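Local coordinates for alkaline phosphatase (Antarctic bacterium tab5, PDB 2W5V), which catalyses the hydrolysis of phosphate monoesters through a phosphoserine intermediate, with zinc and magnesium ions in its active site, at the interface of chains A and B. Residues are numbered along the deposited sequence; one frame, centred on the assembly and turned at random. Chains: chain A/B, Alkaline phosphatase.

Contact 1: the interface of chains A and B. Residues chain A 70-71, 356-357; chain B 47, 63, 69, 345.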
# COMPACT_ATOMS: atom_id res chain seq x y z
N GLY A 70 2.04 6.27 5.51
CA GLY A 70 2.07 5.23 6.52
C GLY A 70 1.13 4.11 6.14
O GLY A 70 0.51 4.16 5.07
N LEU A 71 1.01 3.11 7.00
CA LEU A 71 0.08 2.00 6.77
C LEU A 71 -0.63 1.66 8.08
O LEU A 71 0.01 1.62 9.13
CB LEU A 71 0.82 0.75 6.27
CG LEU A 71 1.59 0.83 4.95
CD1 LEU A 71 2.56 -0.35 4.86
CD2 LEU A 71 0.64 0.84 3.76
N GLY A 356 5.33 5.11 9.01
CA GLY A 356 5.43 3.81 9.64
C GLY A 356 4.13 3.02 9.60
O GLY A 356 3.20 3.36 8.86
N ILE A 357 4.07 1.96 10.39
CA ILE A 357 2.95 1.02 10.38
C ILE A 357 2.36 0.99 11.78
O ILE A 357 3.09 0.86 12.75
CB ILE A 357 3.45 -0.40 10.02
CG1 ILE A 357 4.21 -0.35 8.69
CG2 ILE A 357 2.28 -1.37 9.92
CD1 ILE A 357 4.65 -1.71 8.20
N LEU B 47 0.55 -5.12 -1.50
CA LEU B 47 0.32 -4.79 -0.09
C LEU B 47 -0.53 -5.87 0.59
O LEU B 47 -0.37 -6.13 1.78
CB LEU B 47 -0.31 -3.41 0.05
CG LEU B 47 -0.62 -2.93 1.47
CD1 LEU B 47 0.59 -3.03 2.39
CD2 LEU B 47 -1.13 -1.49 1.39
N TYR B 63 8.55 -6.05 8.81
CA TYR B 63 7.99 -4.87 8.15
C TYR B 63 7.74 -3.72 9.13
O TYR B 63 7.90 -2.55 8.77
CB TYR B 63 6.68 -5.21 7.42
CG TYR B 63 6.86 -5.92 6.10
CD1 TYR B 63 6.58 -7.28 5.98
CD2 TYR B 63 7.32 -5.24 4.99
CE1 TYR B 63 6.75 -7.94 4.76
CE2 TYR B 63 7.49 -5.88 3.76
CZ TYR B 63 7.21 -7.23 3.66
OH TYR B 63 7.38 -7.88 2.44
N ILE B 69 8.24 5.09 4.00
CA ILE B 69 7.48 4.27 3.07
C ILE B 69 7.12 5.07 1.83
O ILE B 69 6.75 6.24 1.94
CB ILE B 69 6.19 3.75 3.75
CG1 ILE B 69 6.54 2.80 4.89
CG2 ILE B 69 5.26 3.10 2.73
CD1 ILE B 69 5.40 2.52 5.87
N PHE B 345 9.78 0.18 1.16
CA PHE B 345 10.19 0.43 2.53
C PHE B 345 11.69 0.71 2.55
O PHE B 345 12.46 0.03 1.87
CB PHE B 345 9.90 -0.79 3.42
CG PHE B 345 8.46 -1.24 3.39
CD1 PHE B 345 7.55 -0.77 4.33
CD2 PHE B 345 8.03 -2.16 2.45
CE1 PHE B 345 6.22 -1.19 4.32
CE2 PHE B 345 6.70 -2.60 2.43
CZ PHE B 345 5.79 -2.11 3.38

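Contact 2: the interface of chains A and B. Residues chain A 80-81, 339-340; chain B 55, 309, 328.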
# COMPACT_ATOMS: atom_id res chain seq x y z
N ASP A 80 -11.17 -10.04 12.55
CA ASP A 80 -10.03 -9.80 11.66
C ASP A 80 -10.42 -8.86 10.53
O ASP A 80 -9.62 -8.01 10.12
CB ASP A 80 -9.51 -11.12 11.07
CG ASP A 80 -8.54 -11.83 12.00
OD1 ASP A 80 -8.16 -11.25 13.04
OD2 ASP A 80 -8.14 -12.97 11.68
N VAL A 81 -11.63 -9.02 10.01
CA VAL A 81 -12.14 -8.16 8.95
C VAL A 81 -13.11 -7.12 9.53
O VAL A 81 -14.15 -7.46 10.08
CB VAL A 81 -12.83 -8.97 7.84
CG1 VAL A 81 -13.28 -8.05 6.70
CG2 VAL A 81 -11.89 -10.06 7.32
N ALA A 339 -8.96 -7.63 4.85
CA ALA A 339 -8.18 -7.17 6.00
C ALA A 339 -6.77 -6.69 5.64
O ALA A 339 -5.89 -6.67 6.49
CB ALA A 339 -8.09 -8.26 7.07
N THR A 340 -6.56 -6.32 4.40
CA THR A 340 -5.25 -5.81 4.02
C THR A 340 -4.92 -4.54 4.81
O THR A 340 -5.83 -3.78 5.19
CB THR A 340 -5.18 -5.50 2.52
OG1 THR A 340 -3.89 -4.93 2.21
CG2 THR A 340 -6.28 -4.52 2.11
N TYR B 55 -1.06 -11.55 9.95
CA TYR B 55 -2.13 -12.46 10.37
C TYR B 55 -1.71 -13.93 10.39
O TYR B 55 -2.29 -14.74 11.13
CB TYR B 55 -3.35 -12.31 9.46
CG TYR B 55 -4.01 -10.96 9.56
CD1 TYR B 55 -3.62 -9.92 8.73
CD2 TYR B 55 -5.01 -10.71 10.50
CE1 TYR B 55 -4.21 -8.68 8.81
CE2 TYR B 55 -5.61 -9.46 10.59
CZ TYR B 55 -5.19 -8.44 9.74
OH TYR B 55 -5.77 -7.19 9.81
N LEU B 309 -7.26 -10.70 1.44
CA LEU B 309 -7.52 -11.21 2.79
C LEU B 309 -9.02 -11.11 3.11
O LEU B 309 -9.44 -10.37 4.00
CB LEU B 309 -6.68 -10.45 3.83
CG LEU B 309 -5.16 -10.64 3.65
CD1 LEU B 309 -4.39 -9.79 4.64
CD2 LEU B 309 -4.80 -12.11 3.80
N ILE B 328 -10.12 -14.82 8.45
CA ILE B 328 -9.73 -14.57 7.07
C ILE B 328 -9.66 -15.85 6.24
O ILE B 328 -9.11 -16.85 6.68
CB ILE B 328 -8.35 -13.88 7.02
CG1 ILE B 328 -8.45 -12.46 7.58
CG2 ILE B 328 -7.81 -13.86 5.60
CD1 ILE B 328 -7.09 -11.83 7.90
O HOH W 1 -5.30 -4.74 8.47

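Contact 1: the interface of chains A and B
A:Leu71 packs against B:Leu47 and B:Phe345 in an apolar patch of a two-fold homodimer interface. It probably helps hold the pair together, as alkaline phosphatases are typically dimers. The chain A side is formed by strands 68-73 and 356-359. Chain B answers with the start of helix 47-52, the 3-10 turn 62-65 and strands 68-73 and 342-347.

A:Leu71 works with both of its methyl branches. CG lies beside the backbone N and anti to the carbonyl carbon (chi1 -61°), and from there the fork serves two partners. CD2 meets CD2 of B:Leu47 at 3.8 Å, and the two leucines run past each other in opposite directions. CD1 reaches CE1 of B:Phe345 at 3.8 Å, with the two side chains nearly perpendicular. Replacing A:Leu71 by an alanine would probably open a gap between B:Leu47 and the B:Phe345 ring, since both methyl contacts would go.

The B:Phe345 ring has support from its own chain. B:Tyr63 points its CD2 at one face, 3.7 Å above the ring plane and toward the rim. In turn, CD2 of B:Phe345 sits in plane at the edge of the B:Tyr63 ring. This edge-to-face pair should limit turning of the phenyl group.

B:Ile69 sends its CD1 methyl onto the glycine backbone of chain A. That methyl lies 4.0 Å from CA of A:Gly356 and 4.3 Å from CA of A:Gly70. Neither glycine has a side chain to hold the methyl off. B:Ile69 crosses A:Ile357 at about a right angle. The far end of A:Ile357 touches main chain instead: its CD1 rests 3.4 Å from the carbonyl O of B:Tyr63.

Contact 2: the interface of chains A and B
The B:Tyr55 ring has CD1 of B:Ile328 on one face, 3.5 Å above the plane and toward the rim. The methyl CB of A:Ala339 comes to the same face from the other chain, 3.9 Å from CZ. At the ring edge, in plane, lie the carboxylate oxygen OD1 of A:Asp80 and the oxygen of water 1. The A:Asp80 carboxylate is turned 72° from the ring plane, and the two side chains pass in opposite directions. Its CG stands 4.0 Å from CD2 of B:Tyr55.

B:Ile328 is wedged between these groups. Its CG1 is beside the backbone N and anti to the carbonyl carbon (chi1 -69°), which leads CD1 in under the tyrosine. There CD1 also meets CB of A:Ala339 at 3.8 Å. Farther back, CG1 packs on CB of A:Asp80, with the two side chains crossing at about a right angle.

A:Ala339 is gripped through its backbone as well. Its N-H donates to the carbonyl O of B:Leu309 at 2.9 Å, a direct backbone link between the chains. On the other side of the residue, water 1 bridges the chains. It lies 2.8 Å from the carbonyl O of A:Ala339 and 2.8 Å from the phenol OH of B:Tyr55.

The patch belongs to the two-fold subunit interface, probably the functional dimer contact. It fixes one subunit's loop residues against the other. A:Ala339 closely follows the zinc ligand A:His337, and A:Asp80 comes shortly before the nucleophile A:Ser84. The contact may therefore help steady the segments that carry these catalytic groups.

The C-alpha centres of contact 1 and contact 2 lie about 16 Å apart on the same two-fold interface. They share no residue, but their segments are close in sequence. In chain B, helix 47-52 starts in contact 1, and a residue just beyond its end serves contact 2. In chain A, strand 68-73 of contact 1 runs on toward the loop at 80-81 in contact 2. Among the residues described, contact 1 rests on carbon packing, mostly from strands, while contact 2 also has a direct backbone hydrogen bond and a water bridge. Two-fold symmetry repeats both, so the subunits are probably held at several separate points.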